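Thiosulfate sulfurtransferase (Pseudomonas aeruginosa, PDB 1YT8) probably catalyses the transfer of sulfur from thiosulfate to cyanide, as rhodanese enzymes do, within a chain built of four rhodanese-like repeats. Local coordinates at residues A270-W275 with R324-D329; D280-L285 with A318-A323. All blocks are in the same frame, centred on the assembly; numbering follows the deposited sequence.

Interaction 1: residues A270-W275 with R324-D329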
ATOM      1  N   ALA A 270     -22.081  -5.682  17.817  1.00 25.21           N
ATOM      2  CA  ALA A 270     -23.411  -5.251  17.397  1.00 27.01           C
ATOM      3  C   ALA A 270     -23.316  -3.913  16.666  1.00 26.72           C
ATOM      4  O   ALA A 270     -24.005  -3.684  15.672  1.00 27.47           O
ATOM      5  CB  ALA A 270     -24.333  -5.126  18.607  1.00 26.76           C
ATOM      6  N   GLY A 271     -22.455  -3.031  17.167  1.00 26.34           N
ATOM      7  CA  GLY A 271     -22.279  -1.733  16.542  1.00 26.25           C
ATOM      8  C   GLY A 271     -21.685  -1.877  15.154  1.00 24.61           C
ATOM      9  O   GLY A 271     -22.035  -1.137  14.237  1.00 24.25           O
ATOM     10  N   LEU A 272     -20.773  -2.831  15.004  1.00 25.30           N
ATOM     11  CA  LEU A 272     -20.137  -3.089  13.720  1.00 24.22           C
ATOM     12  C   LEU A 272     -21.187  -3.555  12.718  1.00 24.26           C
ATOM     13  O   LEU A 272     -21.279  -3.026  11.610  1.00 23.01           O
ATOM     14  CB  LEU A 272     -19.060  -4.168  13.867  1.00 23.66           C
ATOM     15  CG  LEU A 272     -18.451  -4.701  12.563  1.00 24.05           C
ATOM     16  CD1 LEU A 272     -17.826  -3.552  11.782  1.00 21.48           C
ATOM     17  CD2 LEU A 272     -17.416  -5.773  12.874  1.00 21.43           C
ATOM     18  N   ALA A 273     -21.978  -4.546  13.119  1.00 23.66           N
ATOM     19  CA  ALA A 273     -23.024  -5.092  12.262  1.00 24.12           C
ATOM     20  C   ALA A 273     -23.945  -3.984  11.760  1.00 24.42           C
ATOM     21  O   ALA A 273     -24.340  -3.974  10.594  1.00 24.52           O
ATOM     22  CB  ALA A 273     -23.830  -6.144  13.024  1.00 24.30           C
ATOM     23  N   GLN A 274     -24.280  -3.051  12.644  1.00 24.57           N
ATOM     24  CA  GLN A 274     -25.145  -1.935  12.287  1.00 26.34           C
ATOM     25  C   GLN A 274     -24.518  -1.093  11.179  1.00 26.43           C
ATOM     26  O   GLN A 274     -25.179  -0.753  10.196  1.00 23.77           O
ATOM     27  CB  GLN A 274     -25.412  -1.060  13.514  1.00 29.13           C
ATOM     28  CG  GLN A 274     -26.206   0.206  13.219  1.00 32.54           C
ATOM     29  CD  GLN A 274     -27.489  -0.075  12.455  1.00 35.62           C
ATOM     30  OE1 GLN A 274     -28.266  -0.958  12.824  1.00 36.57           O
ATOM     31  NE2 GLN A 274     -27.720   0.683  11.386  1.00 36.53           N
ATOM     32  N   TRP A 275     -23.242  -0.754  11.342  1.00 25.66           N
ATOM     33  CA  TRP A 275     -22.545   0.044  10.341  1.00 27.24           C
ATOM     34  C   TRP A 275     -22.553  -0.650   8.984  1.00 26.05           C
ATOM     35  O   TRP A 275     -22.798  -0.019   7.957  1.00 25.12           O
ATOM     36  CB  TRP A 275     -21.101   0.311  10.783  1.00 29.47           C
ATOM     37  CG  TRP A 275     -20.950   1.535  11.639  1.00 32.40           C
ATOM     38  CD1 TRP A 275     -21.949   2.235  12.255  1.00 34.59           C
ATOM     39  CD2 TRP A 275     -19.726   2.197  11.983  1.00 34.87           C
ATOM     40  NE1 TRP A 275     -21.425   3.292  12.959  1.00 36.05           N
ATOM     41  CE2 TRP A 275     -20.063   3.293  12.810  1.00 35.82           C
ATOM     42  CE3 TRP A 275     -18.378   1.971  11.673  1.00 35.31           C
ATOM     43  CZ2 TRP A 275     -19.098   4.162  13.335  1.00 36.56           C
ATOM     44  CZ3 TRP A 275     -17.416   2.836  12.196  1.00 36.77           C
ATOM     45  CH2 TRP A 275     -17.785   3.919  13.016  1.00 37.82           C
ATOM     46  N   ARG A 324     -15.504   4.928   6.232  1.00 16.08           N
ATOM     47  CA  ARG A 324     -15.460   4.595   7.651  1.00 18.11           C
ATOM     48  C   ARG A 324     -14.524   3.402   7.886  1.00 16.33           C
ATOM     49  O   ARG A 324     -14.569   2.435   7.134  1.00 16.06           O
ATOM     50  CB  ARG A 324     -16.887   4.225   8.068  1.00 21.61           C
ATOM     51  CG  ARG A 324     -17.299   4.607   9.445  1.00 25.65           C
ATOM     52  CD  ARG A 324     -18.810   4.862   9.499  1.00 23.86           C
ATOM     53  NE  ARG A 324     -19.644   3.796   8.931  1.00 21.60           N
ATOM     54  CZ  ARG A 324     -20.974   3.781   9.028  1.00 23.24           C
ATOM     55  NH1 ARG A 324     -21.594   4.766   9.664  1.00 21.46           N
ATOM     56  NH2 ARG A 324     -21.691   2.793   8.504  1.00 22.78           N
ATOM     57  N   LEU A 325     -13.692   3.470   8.927  1.00 14.93           N
ATOM     58  CA  LEU A 325     -12.765   2.381   9.254  1.00 15.17           C
ATOM     59  C   LEU A 325     -12.995   1.805  10.656  1.00 13.43           C
ATOM     60  O   LEU A 325     -13.221   2.545  11.607  1.00 13.34           O
ATOM     61  CB  LEU A 325     -11.310   2.862   9.171  1.00 18.45           C
ATOM     62  CG  LEU A 325     -10.617   3.032   7.817  1.00 19.43           C
ATOM     63  CD1 LEU A 325     -11.383   3.987   6.932  1.00 19.49           C
ATOM     64  CD2 LEU A 325      -9.206   3.541   8.058  1.00 22.48           C
ATOM     65  N   VAL A 326     -12.933   0.481  10.776  1.00 15.46           N
ATOM     66  CA  VAL A 326     -13.097  -0.192  12.067  1.00 14.81           C
ATOM     67  C   VAL A 326     -11.846  -1.050  12.268  1.00 14.27           C
ATOM     68  O   VAL A 326     -11.570  -1.949  11.476  1.00 14.81           O
ATOM     69  CB  VAL A 326     -14.343  -1.094  12.090  1.00 13.71           C
ATOM     70  CG1 VAL A 326     -14.425  -1.828  13.421  1.00 14.83           C
ATOM     71  CG2 VAL A 326     -15.590  -0.256  11.878  1.00 16.30           C
ATOM     72  N   LEU A 327     -11.092  -0.776  13.328  1.00 13.70           N
ATOM     73  CA  LEU A 327      -9.850  -1.506  13.562  1.00 13.73           C
ATOM     74  C   LEU A 327      -9.905  -2.610  14.609  1.00 16.05           C
ATOM     75  O   LEU A 327     -10.494  -2.448  15.684  1.00 15.98           O
ATOM     76  CB  LEU A 327      -8.733  -0.519  13.914  1.00 12.27           C
ATOM     77  CG  LEU A 327      -8.517   0.638  12.935  1.00 14.07           C
ATOM     78  CD1 LEU A 327      -7.202   1.340  13.274  1.00 12.27           C
ATOM     79  CD2 LEU A 327      -8.487   0.118  11.492  1.00 14.02           C
ATOM     80  N   VAL A 328      -9.251  -3.722  14.279  1.00 16.22           N
ATOM     81  CA  VAL A 328      -9.199  -4.900  15.137  1.00 15.87           C
ATOM     82  C   VAL A 328      -7.805  -5.254  15.659  1.00 14.56           C
ATOM     83  O   VAL A 328      -6.822  -5.199  14.927  1.00 15.28           O
ATOM     84  CB  VAL A 328      -9.716  -6.152  14.375  1.00 15.59           C
ATOM     85  CG1 VAL A 328      -9.657  -7.388  15.276  1.00 17.85           C
ATOM     86  CG2 VAL A 328     -11.135  -5.913  13.877  1.00 16.50           C
ATOM     87  N   ASP A 329      -7.738  -5.603  16.939  1.00 16.67           N
ATOM     88  CA  ASP A 329      -6.504  -6.072  17.566  1.00 17.88           C
ATOM     89  C   ASP A 329      -6.937  -6.874  18.788  1.00 18.37           C
ATOM     90  O   ASP A 329      -8.112  -6.853  19.155  1.00 19.39           O
ATOM     91  CB  ASP A 329      -5.539  -4.923  17.941  1.00 18.05           C
ATOM     92  CG  ASP A 329      -5.864  -4.252  19.274  1.00 21.01           C
ATOM     93  OD1 ASP A 329      -6.538  -4.850  20.140  1.00 22.34           O
ATOM     94  OD2 ASP A 329      -5.400  -3.104  19.466  1.00 23.17           O
TER

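Interaction 2: residues D280-L285 with A318-A323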
ATOM      1  N   ASP A 280     -25.465   3.255   2.838  1.00 24.15           N
ATOM      2  CA  ASP A 280     -25.089   4.570   2.333  1.00 22.95           C
ATOM      3  C   ASP A 280     -23.639   4.895   2.695  1.00 20.71           C
ATOM      4  O   ASP A 280     -23.120   5.941   2.314  1.00 20.61           O
ATOM      5  CB  ASP A 280     -26.019   5.641   2.913  1.00 25.06           C
ATOM      6  CG  ASP A 280     -25.923   5.740   4.422  1.00 27.58           C
ATOM      7  OD1 ASP A 280     -25.981   4.687   5.091  1.00 29.75           O
ATOM      8  OD2 ASP A 280     -25.797   6.871   4.944  1.00 31.27           O
ATOM      9  N   ARG A 281     -22.987   3.998   3.431  1.00 19.64           N
ATOM     10  CA  ARG A 281     -21.600   4.218   3.837  1.00 16.82           C
ATOM     11  C   ARG A 281     -20.691   3.033   3.534  1.00 15.90           C
ATOM     12  O   ARG A 281     -21.138   1.889   3.450  1.00 17.47           O
ATOM     13  CB  ARG A 281     -21.513   4.525   5.341  1.00 18.08           C
ATOM     14  CG  ARG A 281     -22.129   5.853   5.785  1.00 17.42           C
ATOM     15  CD  ARG A 281     -21.462   7.049   5.119  1.00 18.24           C
ATOM     16  NE  ARG A 281     -20.037   7.174   5.433  1.00 13.23           N
ATOM     17  CZ  ARG A 281     -19.548   7.508   6.623  1.00 16.43           C
ATOM     18  NH1 ARG A 281     -20.365   7.751   7.643  1.00 13.73           N
ATOM     19  NH2 ARG A 281     -18.234   7.611   6.793  1.00 13.10           N
ATOM     20  N   THR A 282     -19.409   3.331   3.367  1.00 14.97           N
ATOM     21  CA  THR A 282     -18.389   2.321   3.113  1.00 14.42           C
ATOM     22  C   THR A 282     -17.704   2.067   4.455  1.00 13.77           C
ATOM     23  O   THR A 282     -17.214   3.000   5.083  1.00 15.24           O
ATOM     24  CB  THR A 282     -17.322   2.827   2.120  1.00 15.85           C
ATOM     25  OG1 THR A 282     -17.924   3.061   0.841  1.00 15.08           O
ATOM     26  CG2 THR A 282     -16.207   1.803   1.977  1.00 16.78           C
ATOM     27  N   THR A 283     -17.673   0.812   4.888  1.00 13.35           N
ATOM     28  CA  THR A 283     -17.046   0.460   6.159  1.00 14.41           C
ATOM     29  C   THR A 283     -15.981  -0.610   5.951  1.00 15.61           C
ATOM     30  O   THR A 283     -16.290  -1.730   5.555  1.00 17.45           O
ATOM     31  CB  THR A 283     -18.098  -0.071   7.166  1.00 14.80           C
ATOM     32  OG1 THR A 283     -19.095   0.935   7.386  1.00 14.09           O
ATOM     33  CG2 THR A 283     -17.441  -0.420   8.497  1.00 15.63           C
ATOM     34  N   TYR A 284     -14.726  -0.251   6.208  1.00 15.59           N
ATOM     35  CA  TYR A 284     -13.608  -1.179   6.059  1.00 14.90           C
ATOM     36  C   TYR A 284     -13.289  -1.805   7.416  1.00 14.43           C
ATOM     37  O   TYR A 284     -13.017  -1.089   8.376  1.00 15.79           O
ATOM     38  CB  TYR A 284     -12.352  -0.440   5.574  1.00 14.70           C
ATOM     39  CG  TYR A 284     -12.451   0.256   4.233  1.00 15.10           C
ATOM     40  CD1 TYR A 284     -12.408  -0.467   3.039  1.00 15.27           C
ATOM     41  CD2 TYR A 284     -12.526   1.647   4.157  1.00 16.00           C
ATOM     42  CE1 TYR A 284     -12.430   0.183   1.799  1.00 15.50           C
ATOM     43  CE2 TYR A 284     -12.551   2.305   2.925  1.00 16.22           C
ATOM     44  CZ  TYR A 284     -12.501   1.567   1.754  1.00 15.80           C
ATOM     45  OH  TYR A 284     -12.526   2.215   0.547  1.00 13.83           O
ATOM     46  N   LEU A 285     -13.318  -3.132   7.493  1.00 15.87           N
ATOM     47  CA  LEU A 285     -12.993  -3.844   8.732  1.00 16.10           C
ATOM     48  C   LEU A 285     -11.537  -4.284   8.583  1.00 14.61           C
ATOM     49  O   LEU A 285     -11.234  -5.173   7.787  1.00 16.28           O
ATOM     50  CB  LEU A 285     -13.902  -5.065   8.893  1.00 15.44           C
ATOM     51  CG  LEU A 285     -13.696  -5.917  10.150  1.00 16.61           C
ATOM     52  CD1 LEU A 285     -13.890  -5.056  11.402  1.00 15.46           C
ATOM     53  CD2 LEU A 285     -14.681  -7.076  10.138  1.00 15.05           C
ATOM     54  N   ALA A 318      -7.988   1.975   2.074  1.00 16.93           N
ATOM     55  CA  ALA A 318      -9.140   2.865   2.193  1.00 17.15           C
ATOM     56  C   ALA A 318      -9.046   3.895   1.077  1.00 14.43           C
ATOM     57  O   ALA A 318      -8.662   5.043   1.299  1.00 16.10           O
ATOM     58  CB  ALA A 318      -9.133   3.549   3.555  1.00 15.70           C
ATOM     59  N   SER A 319      -9.399   3.465  -0.129  1.00 14.34           N
ATOM     60  CA  SER A 319      -9.336   4.313  -1.308  1.00 13.67           C
ATOM     61  C   SER A 319     -10.517   5.267  -1.439  1.00 13.68           C
ATOM     62  O   SER A 319     -10.468   6.224  -2.214  1.00 16.14           O
ATOM     63  CB  SER A 319      -9.216   3.434  -2.556  1.00 14.83           C
ATOM     64  OG  SER A 319      -8.073   2.596  -2.444  1.00 15.10           O
ATOM     65  N   VAL A 320     -11.581   5.002  -0.691  1.00 14.09           N
ATOM     66  CA  VAL A 320     -12.752   5.865  -0.713  1.00 12.47           C
ATOM     67  C   VAL A 320     -12.562   6.914   0.378  1.00 12.41           C
ATOM     68  O   VAL A 320     -12.728   6.625   1.562  1.00 12.87           O
ATOM     69  CB  VAL A 320     -14.045   5.072  -0.426  1.00 14.07           C
ATOM     70  CG1 VAL A 320     -15.231   6.026  -0.332  1.00 14.45           C
ATOM     71  CG2 VAL A 320     -14.277   4.039  -1.526  1.00 11.55           C
ATOM     72  N   ARG A 321     -12.193   8.126  -0.025  1.00 13.94           N
ATOM     73  CA  ARG A 321     -11.992   9.211   0.928  1.00 14.64           C
ATOM     74  C   ARG A 321     -13.368   9.552   1.493  1.00 14.47           C
ATOM     75  O   ARG A 321     -14.322   9.749   0.738  1.00 16.78           O
ATOM     76  CB  ARG A 321     -11.381  10.426   0.223  1.00 11.87           C
ATOM     77  CG  ARG A 321     -10.988  11.569   1.152  1.00 13.35           C
ATOM     78  CD  ARG A 321      -9.990  11.126   2.224  1.00 14.95           C
ATOM     79  NE  ARG A 321      -9.475  12.275   2.965  1.00 15.47           N
ATOM     80  CZ  ARG A 321      -8.845  12.203   4.133  1.00 15.89           C
ATOM     81  NH1 ARG A 321      -8.644  11.028   4.717  1.00 16.18           N
ATOM     82  NH2 ARG A 321      -8.406  13.313   4.716  1.00 13.82           N
ATOM     83  N   GLY A 322     -13.473   9.612   2.817  1.00 13.67           N
ATOM     84  CA  GLY A 322     -14.755   9.902   3.435  1.00 13.54           C
ATOM     85  C   GLY A 322     -15.380   8.641   4.013  1.00 14.02           C
ATOM     86  O   GLY A 322     -16.390   8.707   4.719  1.00 15.53           O
ATOM     87  N   ALA A 323     -14.777   7.492   3.710  1.00 13.71           N
ATOM     88  CA  ALA A 323     -15.258   6.200   4.203  1.00 13.50           C
ATOM     89  C   ALA A 323     -15.048   6.061   5.706  1.00 15.10           C
ATOM     90  O   ALA A 323     -14.460   6.931   6.347  1.00 14.95           O
ATOM     91  CB  ALA A 323     -14.553   5.056   3.480  1.00 13.35           C
TER

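Interaction 1: residues A270-W275 with R324-D329
Trp275 and Arg324 lie face to face, and their stack carries most of the contact between residues 270-275 and 324-329. The guanidinium rests flat on the indole with the two planes only 5° apart. Arg324 CZ sits 3.5 Å from the centroid of the five-membered ring of Trp275, a cation-pi interaction in which the positive charge faces the pi cloud. The aliphatic part of the same side chain continues over the indole: Arg324 CD stands 3.5 Å from the centroid of the six-membered ring of Trp275 in a CH-pi contact, and Arg324 CG lies 3.3 Å from Trp275 CZ3. A bend at chi3 (51°) turns NE out of the line of the methylenes, and the chain follows the indole from one ring to the other. Arginine suits this place because its long, partly apolar chain and flat cationic end can both lie on an aromatic face.

The polar end is held from outside the two segments. Arg324 NH1 forms a salt bridge with Glu278, and NE donates to Thr283 OG1; both fix the rotation of the guanidinium on the ring.

Apolar packing completes the contact. Val326 CG2 approaches the indole obliquely, 3.6 Å from Trp275 CE3, and also lies 4.0 Å from Leu272 CD1. In Leu272, chi1 (171°) sets CG anti to the backbone N, and from there the CD1 branch reaches Val326. The short, branched valine suits a place under the helix where Leu272 and Trp275 both come down on it.

Helix 269-277 runs nearly antiparallel to strand 324-328 across one face of the parallel sheet, with Leu272 also reaching Leu285 and Leu352 on the two flanking strands. Leu325 points away, toward helix 334-344 on the opposite face.

Interaction 2: residues D280-L285 with A318-A323
Tyr284 OH is gripped by two backbone groups: it accepts a hydrogen bond from Val320 N, 3.2 Å away, with an N-H...O angle of 150°, and is also hydrogen-bonded to the carbonyl O of Arg58. The phenol can serve both partners, and so a buried hydroxyl is satisfied where the 318-323 loop turns past the strand. Val320 CG2 packs beside it, 3.3 Å from Tyr284 OH.

The ring itself is bedded on small residues. Ala318 CA lies over one face, 4.0 Å from the centroid of the Tyr284 ring in a CH-pi contact, while Ala323 CB approaches obliquely to 3.4 Å from Tyr284 CE2. Alanine suits both places, since its single methyl lets the loop backbone come close to the aromatic ring. Ala323 CB also meets Thr282 CB at 3.8 Å. Thr282 CG2, anti to the backbone N, lies over a face of the Tyr284 ring, offset toward its rim.

At the outer end, Arg281 NH2 donates to Gly322 O at 3.0 Å, a bent bond (134°) whose acceptor is tilted 31° out of the guanidinium plane. The chain is bent at chi2 and chi3, and its end comes nearer the loop than its beginning. The same NH2 reaches Gln348 OE1, and NE makes a salt bridge with Glu23. A type II turn runs from Val320 to Ala323, closed by Ala323 N bonding to Val320 O. At its third position Gly322 has a positive phi, and with these backbone angles a side chain would collide with the carbonyl O of Arg321, so glycine fits.

The loop leads from helix 314-317 into strand 324-328, which then pairs in parallel with strand 283-287. Glu23 and Arg58 belong to the first rhodanese-like repeat, so the contact lies where two repeats meet.

Both interactions are largely buried and serve the same parallel sheet of the third rhodanese-like repeat, with interaction 2 nested in the chain loop closed by interaction 1. Interaction 1 lays a helix on a sheet face, and its chemistry is a cation-pi stack with apolar side-chain packing beside it. Interaction 2 holds the loop that enters the sheet, and there side chains seize backbone groups. The two meet at Arg324, whose N and O probably hydrogen-bond to Thr282 O and Tyr284 N. Thr283, which points away from the loop of interaction 2, touches Trp275, whereas Tyr284 faces the loop: successive residues of strand 283-287 thus face the helix side and the loop side in turn.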